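Local coordinates for protein multicopper oxidase (Uncultured bacterium, PDB 4E9X) that probably oxidises substrates at a mononuclear copper site and uses the electrons to reduce dioxygen to water at a trinuclear copper cluster, at residues Thr146-Val151 with Pro161-Asp166; Ala165-Val170 with Val259-Lys264; Gly186-Ile191 with Ile240-Asn245. All blocks are in the same frame, centred on the assembly; numbering follows the deposited sequence.

Contact 1: residues Thr146-Val151 with Pro161-Asp166; sequences TWESAV and PMNVAD
Ser149 grips the carboxylate of Asp166 with two donors. Its backbone N bonds Asp166 OD1 at 2.9 Å in a nearly straight line (165° at the hydrogen), while Ser149 OG donates to Asp166 OD2 at 2.6 Å; each oxygen accepts through its syn lone pair. Asp166 N adds a more bent bond to Trp147 O at 3.0 Å. Together they tie the residues around Trp147 and Ser149, as strand 138-147 gives way to a loop, to the far end of that loop, which leads into strand 167-170.

Glu148 follows a different path. Its CB lies 3.6 Å from Val164 O, and CG, set beside the backbone N (chi1 -62°), stays against the same carbonyl oxygen. The chain then extends, bringing CD to 3.4 Å and OE1 to 3.1 Å from Asn163 CB. The two side chains cross at about a right angle, with carboxylate and amide planes 13° apart, yet their polar ends are held separately: OE1 accepts from Gly159 N, and Asn163 OD1 pairs with Thr160. A water bridges Ala150 N and Val164 O. Two donors converging on the Asp166 carboxylate would probably stabilise its negative charge and fix its rotation.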
# COMPACT_ATOMS: atom_id res chain seq x y z
N THR A 146 -6.05 -11.64 -8.11
CA THR A 146 -5.78 -12.80 -7.26
C THR A 146 -6.93 -13.80 -7.35
O THR A 146 -8.04 -13.47 -7.78
CB THR A 146 -5.53 -12.43 -5.77
OG1 THR A 146 -6.77 -12.10 -5.16
CG2 THR A 146 -4.57 -11.25 -5.69
N TRP A 147 -6.69 -15.03 -6.90
CA TRP A 147 -7.65 -16.11 -7.09
C TRP A 147 -7.67 -16.96 -5.82
O TRP A 147 -6.65 -17.16 -5.19
CB TRP A 147 -7.28 -17.03 -8.25
CG TRP A 147 -7.06 -16.23 -9.52
CD1 TRP A 147 -5.87 -15.63 -9.88
CD2 TRP A 147 -8.00 -15.91 -10.53
NE1 TRP A 147 -6.03 -14.96 -11.10
CE2 TRP A 147 -7.32 -15.12 -11.50
CE3 TRP A 147 -9.37 -16.22 -10.70
CZ2 TRP A 147 -7.97 -14.63 -12.65
CZ3 TRP A 147 -9.97 -15.72 -11.85
CH2 TRP A 147 -9.30 -14.94 -12.82
N GLU A 148 -8.86 -17.48 -5.50
CA GLU A 148 -9.05 -18.33 -4.31
C GLU A 148 -9.40 -19.73 -4.78
O GLU A 148 -10.52 -19.97 -5.22
CB GLU A 148 -10.21 -17.78 -3.48
CG GLU A 148 -9.88 -16.37 -2.99
CD GLU A 148 -11.06 -15.57 -2.53
OE1 GLU A 148 -12.16 -16.18 -2.51
OE2 GLU A 148 -10.99 -14.38 -2.21
N SER A 149 -8.47 -20.68 -4.74
CA SER A 149 -8.73 -21.97 -5.37
C SER A 149 -9.92 -22.70 -4.76
O SER A 149 -10.54 -23.50 -5.49
CB SER A 149 -7.47 -22.86 -5.30
OG SER A 149 -7.17 -23.26 -3.98
N ALA A 150 -10.24 -22.45 -3.49
CA ALA A 150 -11.36 -23.22 -2.92
C ALA A 150 -12.68 -22.96 -3.60
O ALA A 150 -13.61 -23.76 -3.49
CB ALA A 150 -11.50 -22.88 -1.44
N VAL A 151 -12.79 -21.79 -4.24
CA VAL A 151 -14.09 -21.48 -4.89
C VAL A 151 -13.97 -21.48 -6.39
O VAL A 151 -14.85 -20.91 -7.08
CB VAL A 151 -14.66 -20.15 -4.37
CG1 VAL A 151 -14.82 -20.34 -2.86
CG2 VAL A 151 -13.81 -18.91 -4.73
N PRO A 161 -12.84 -11.98 3.55
CA PRO A 161 -11.70 -12.12 4.46
C PRO A 161 -11.46 -13.54 4.93
O PRO A 161 -10.35 -13.92 5.34
CB PRO A 161 -12.09 -11.23 5.68
CG PRO A 161 -12.93 -10.17 5.01
CD PRO A 161 -13.78 -10.94 4.03
N MET A 162 -12.54 -14.35 4.85
CA MET A 162 -12.46 -15.74 5.29
C MET A 162 -11.89 -16.69 4.25
O MET A 162 -11.57 -17.86 4.53
CB MET A 162 -13.89 -16.11 5.68
CG MET A 162 -14.29 -15.61 7.07
SD MET A 162 -14.61 -13.84 7.20
CE MET A 162 -15.89 -13.65 5.98
N ASN A 163 -11.82 -16.27 3.00
CA ASN A 163 -11.25 -17.07 1.93
C ASN A 163 -9.74 -16.88 1.92
O ASN A 163 -9.26 -15.92 2.57
CB ASN A 163 -11.83 -16.59 0.58
CG ASN A 163 -13.33 -16.84 0.47
OD1 ASN A 163 -14.15 -15.97 0.62
ND2 ASN A 163 -13.62 -18.12 0.18
N VAL A 164 -9.07 -17.76 1.20
CA VAL A 164 -7.61 -17.66 1.06
C VAL A 164 -7.24 -17.46 -0.40
O VAL A 164 -7.51 -18.34 -1.20
CB VAL A 164 -6.89 -18.93 1.56
CG1 VAL A 164 -5.40 -18.73 1.40
CG2 VAL A 164 -7.33 -19.17 3.00
N ALA A 165 -6.61 -16.33 -0.73
CA ALA A 165 -6.11 -16.06 -2.11
C ALA A 165 -4.77 -16.74 -2.22
O ALA A 165 -3.83 -16.33 -1.54
CB ALA A 165 -6.08 -14.56 -2.40
N ASP A 166 -4.71 -17.81 -3.02
CA ASP A 166 -3.54 -18.63 -3.08
C ASP A 166 -2.96 -18.71 -4.50
O ASP A 166 -1.93 -19.36 -4.69
CB ASP A 166 -3.79 -20.04 -2.55
CG ASP A 166 -5.01 -20.73 -3.15
OD1 ASP A 166 -5.79 -20.13 -3.89
OD2 ASP A 166 -5.22 -21.94 -2.84
O HOH W 1 -8.83 -20.77 -1.52

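Contact 2: residues Ala165-Val170 with Val259-Lys264; sequences ADYFSV and VTAGGK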
# COMPACT_ATOMS: atom_id res chain seq x y z
N ALA A 165 -6.61 -16.33 -0.73
CA ALA A 165 -6.11 -16.06 -2.11
C ALA A 165 -4.77 -16.74 -2.22
O ALA A 165 -3.83 -16.33 -1.54
CB ALA A 165 -6.08 -14.56 -2.40
N ASP A 166 -4.71 -17.81 -3.02
CA ASP A 166 -3.54 -18.63 -3.08
C ASP A 166 -2.96 -18.71 -4.50
O ASP A 166 -1.93 -19.36 -4.69
CB ASP A 166 -3.79 -20.04 -2.55
CG ASP A 166 -5.01 -20.73 -3.15
OD1 ASP A 166 -5.79 -20.13 -3.89
OD2 ASP A 166 -5.22 -21.94 -2.84
N TYR A 167 -3.55 -18.02 -5.46
CA TYR A 167 -2.96 -17.89 -6.79
C TYR A 167 -3.09 -16.42 -7.22
O TYR A 167 -3.91 -15.67 -6.74
CB TYR A 167 -3.60 -18.78 -7.84
CG TYR A 167 -3.38 -20.27 -7.68
CD1 TYR A 167 -2.51 -20.95 -8.51
CD2 TYR A 167 -4.12 -20.97 -6.71
CE1 TYR A 167 -2.33 -22.36 -8.38
CE2 TYR A 167 -3.93 -22.35 -6.59
CZ TYR A 167 -3.05 -23.04 -7.41
OH TYR A 167 -2.90 -24.41 -7.25
N PHE A 168 -2.15 -16.03 -8.07
CA PHE A 168 -1.89 -14.61 -8.43
C PHE A 168 -1.58 -14.47 -9.91
O PHE A 168 -0.96 -15.39 -10.46
CB PHE A 168 -0.76 -14.01 -7.57
CG PHE A 168 -0.97 -14.29 -6.08
CD1 PHE A 168 -1.74 -13.40 -5.34
CD2 PHE A 168 -0.45 -15.44 -5.50
CE1 PHE A 168 -2.00 -13.69 -4.00
CE2 PHE A 168 -0.73 -15.73 -4.15
CZ PHE A 168 -1.51 -14.84 -3.43
N SER A 169 -1.97 -13.38 -10.56
CA SER A 169 -1.79 -13.35 -11.99
C SER A 169 -1.59 -11.94 -12.53
O SER A 169 -1.92 -10.93 -11.90
CB SER A 169 -3.02 -13.97 -12.70
OG SER A 169 -4.22 -13.26 -12.30
N VAL A 170 -1.06 -11.91 -13.76
CA VAL A 170 -1.20 -10.76 -14.63
C VAL A 170 -2.02 -11.23 -15.83
O VAL A 170 -1.73 -12.29 -16.41
CB VAL A 170 0.17 -10.16 -15.03
CG1 VAL A 170 1.13 -11.19 -15.61
CG2 VAL A 170 -0.03 -8.99 -16.03
N VAL A 259 4.54 -14.64 -5.48
CA VAL A 259 5.24 -15.41 -6.52
C VAL A 259 5.19 -16.89 -6.16
O VAL A 259 6.12 -17.68 -6.21
CB VAL A 259 6.67 -14.93 -6.76
CG1 VAL A 259 6.56 -13.54 -7.45
CG2 VAL A 259 7.49 -14.83 -5.53
N THR A 260 3.98 -17.29 -5.81
CA THR A 260 3.67 -18.69 -5.52
C THR A 260 2.38 -19.04 -6.27
O THR A 260 1.64 -18.16 -6.74
CB THR A 260 3.51 -18.96 -4.01
OG1 THR A 260 2.32 -18.29 -3.49
CG2 THR A 260 4.71 -18.51 -3.19
N ALA A 261 2.09 -20.35 -6.31
CA ALA A 261 0.86 -20.82 -6.95
C ALA A 261 0.42 -22.01 -6.13
O ALA A 261 1.11 -23.04 -6.15
CB ALA A 261 1.15 -21.26 -8.38
N GLY A 262 -0.67 -21.92 -5.38
CA GLY A 262 -1.04 -23.10 -4.57
C GLY A 262 0.01 -23.49 -3.56
O GLY A 262 0.10 -24.70 -3.25
N GLY A 263 0.77 -22.53 -3.06
CA GLY A 263 1.82 -22.78 -2.07
C GLY A 263 3.12 -23.23 -2.71
O GLY A 263 4.10 -23.49 -1.99
N LYS A 264 3.21 -23.35 -4.02
CA LYS A 264 4.46 -23.73 -4.71
C LYS A 264 5.09 -22.57 -5.46
O LYS A 264 4.43 -21.62 -5.83
CB LYS A 264 4.20 -24.91 -5.66
CG LYS A 264 3.07 -25.86 -5.34
CD LYS A 264 2.42 -26.52 -6.56
CE LYS A 264 1.86 -25.55 -7.60
NZ LYS A 264 0.38 -25.45 -7.65
O HOH W 2 0.20 -19.78 -3.00
O HOH W 3 -0.29 -18.06 -8.68
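A type I' beta turn, Ala261 to Lys264, packs against the classic beta bulge in which Asp166 and Tyr167 together face Trp147, where the chain enters strand 167-170, outermost in its sheet within this chain. The turn belongs to the loop that follows strand 248-253, the strand carrying the copper ligand His252. One direct backbone bond joins the two elements, from Gly262 N to Asp166 O at 2.9 Å, with the donor tilted 31° from the carbonyl plane. Tyr167 CG lies beside its backbone N, anti to the carbonyl carbon (chi1 -68°), and the same Ala261-Gly262 peptide covers one face of the ring beyond it: Gly262 N stands 3.3 Å over the ring centre and Ala261 C lies nearer the rim. Ala261 CB adds an apolar contact, 3.6 Å from Tyr167 CE1. Gly262, with positive phi (62°), brings its CA within 3.5 Å of Tyr167 OH, where a CB would clash. Phe168 instead offers its edge, CD2 lying 3.6 Å from Thr260 O, which is in the plane of the ring; His258 stacks on the same ring, and Pro161 of the third subunit packs against it. Two waters fill in the polar pairing. One accepts from Gly263 N and donates to Asp166 O and Thr260 OG1, which is also hydrogen-bonded to Thr257 O. The other accepts from Phe168 N at 2.8 Å and donates to Thr260 O at 2.7 Å.

Contact 3: residues Gly186-Ile191 with Ile240-Asn245; sequences GDVVKI and IIEADN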
# COMPACT_ATOMS: atom_id res chain seq x y z
N GLY A 186 16.11 0.08 -28.24
CA GLY A 186 15.63 1.37 -28.79
C GLY A 186 14.11 1.47 -28.65
O GLY A 186 13.56 2.53 -28.85
N ASP A 187 13.42 0.36 -28.32
CA ASP A 187 11.98 0.47 -28.04
C ASP A 187 11.76 1.43 -26.88
O ASP A 187 12.59 1.61 -26.00
CB ASP A 187 11.39 -0.90 -27.70
CG ASP A 187 10.82 -1.65 -28.89
OD1 ASP A 187 10.32 -1.02 -29.86
OD2 ASP A 187 10.85 -2.91 -28.86
N VAL A 188 10.56 2.05 -26.91
CA VAL A 188 10.09 2.91 -25.82
C VAL A 188 8.76 2.33 -25.42
O VAL A 188 7.79 2.34 -26.20
CB VAL A 188 9.94 4.36 -26.32
CG1 VAL A 188 9.40 5.25 -25.16
CG2 VAL A 188 11.27 4.85 -26.83
N VAL A 189 8.72 1.78 -24.20
CA VAL A 189 7.60 0.90 -23.81
C VAL A 189 6.72 1.64 -22.79
O VAL A 189 7.21 2.05 -21.76
CB VAL A 189 8.11 -0.41 -23.23
CG1 VAL A 189 6.94 -1.37 -22.96
CG2 VAL A 189 9.13 -1.09 -24.17
N LYS A 190 5.43 1.77 -23.12
CA LYS A 190 4.47 2.32 -22.14
C LYS A 190 3.83 1.11 -21.47
O LYS A 190 3.29 0.25 -22.19
CB LYS A 190 3.46 3.20 -22.87
CG LYS A 190 2.31 3.66 -21.94
CD LYS A 190 1.40 4.62 -22.71
CE LYS A 190 0.34 5.27 -21.90
NZ LYS A 190 0.83 6.34 -20.98
N ILE A 191 3.89 1.03 -20.13
CA ILE A 191 3.20 -0.05 -19.41
C ILE A 191 2.11 0.60 -18.55
O ILE A 191 2.38 1.56 -17.83
CB ILE A 191 4.16 -0.90 -18.58
CG1 ILE A 191 5.23 -1.51 -19.53
CG2 ILE A 191 3.40 -1.99 -17.87
CD1 ILE A 191 6.58 -1.55 -18.94
N ILE A 240 6.90 4.58 -18.37
CA ILE A 240 7.72 4.40 -19.58
C ILE A 240 8.99 3.68 -19.18
O ILE A 240 9.67 4.07 -18.22
CB ILE A 240 8.08 5.79 -20.19
CG1 ILE A 240 6.82 6.57 -20.64
CG2 ILE A 240 9.07 5.62 -21.32
CD1 ILE A 240 6.14 5.90 -21.83
N ILE A 241 9.33 2.66 -19.97
CA ILE A 241 10.65 2.04 -19.90
C ILE A 241 11.36 2.31 -21.22
O ILE A 241 10.81 2.02 -22.29
CB ILE A 241 10.58 0.52 -19.63
CG1 ILE A 241 10.12 0.28 -18.18
CG2 ILE A 241 11.94 -0.13 -19.93
CD1 ILE A 241 9.94 -1.18 -17.82
N GLU A 242 12.57 2.85 -21.16
CA GLU A 242 13.47 2.93 -22.31
C GLU A 242 14.15 1.59 -22.46
O GLU A 242 14.92 1.22 -21.56
CB GLU A 242 14.52 4.06 -22.14
CG GLU A 242 13.93 5.44 -21.82
CD GLU A 242 13.39 6.17 -23.03
OE1 GLU A 242 13.74 5.83 -24.19
OE2 GLU A 242 12.62 7.12 -22.81
N ALA A 243 13.88 0.88 -23.55
CA ALA A 243 14.53 -0.45 -23.72
C ALA A 243 15.89 -0.33 -24.32
O ALA A 243 16.12 -0.57 -25.49
CB ALA A 243 13.62 -1.33 -24.61
N ASP A 244 16.83 0.07 -23.48
CA ASP A 244 18.15 0.38 -24.02
C ASP A 244 19.19 -0.51 -23.35
O ASP A 244 20.40 -0.22 -23.37
CB ASP A 244 18.45 1.84 -23.83
CG ASP A 244 18.44 2.29 -22.37
OD1 ASP A 244 18.32 1.48 -21.42
OD2 ASP A 244 18.59 3.54 -22.23
N ASN A 245 18.78 -1.64 -22.80
CA ASN A 245 19.70 -2.49 -22.03
C ASN A 245 19.45 -3.95 -22.33
O ASN A 245 18.76 -4.67 -21.59
CB ASN A 245 19.44 -2.25 -20.55
CG ASN A 245 20.41 -3.08 -19.70
OD1 ASN A 245 21.45 -3.60 -20.19
ND2 ASN A 245 20.08 -3.20 -18.40
O HOH W 4 14.62 3.61 -25.65
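Val189 and Ile241 form the hydrogen-bonded pair at the heart of this antiparallel ladder in a cupredoxin-type beta-sandwich. Val189 N bonds Ile241 O and Ile241 N bonds Val189 O, each at 2.8 Å and each with the donor in the carbonyl plane. On the face of the sheet that bears Val188 and Lys190, Ile240 spans both: its CG2 lies 3.9 Å from Val188 CG1, and its CD1, swung round by chi2 (-68°), reaches Lys190 CB at 3.9 Å. Lys190 NZ, farther out, forms salt bridges with Asp238 and Glu133. An alanine in place of Ile240 would probably leave Val188 CG1 and Lys190 CB without these apolar partners and open a gap on that face of the sheet. On the other face, Ile191 CD1 meets Ile241 CD1 at 3.6 Å.

Toward Gly186 and Asp244, both exposed, the packing thins and turns polar. Ala243 N still bonds Asp187 O at 2.9 Å, but the donor is tilted 28° from the carbonyl plane. Glu242 is only partly buried: its OE1 lies 3.7 Å from Val188 CG2 and shares a water with Asp187 O, while OE2 forms a salt bridge with Arg135. Strand 187-195 is flanked on its other edge by strand 138-147, strand 236-243 by strand 210-215, and Val189 and Ala243 pack on Val183 of strand 181-183, which belongs to a different sheet.

All three contacts reach one six-stranded sheet, at different depths. Contact 3 is buried and joins two of its inner strands, by regular backbone pairing and aliphatic side chains. Contacts 1 and 2 are partly buried, lie by its edge strand 167-170 and touch the third subunit; polar loops, turns and waters do more of the work there. These two share Ala165 and Asp166, whose carboxylate serves contact 1 and whose carbonyl serves contact 2, and they meet again where Trp147 NE1 probably bonds Ser169 OG at 2.8 Å. Contact 3 sits about 35 Å from contact 1, centre to centre, and is nested within the chain segment closed by contact 2.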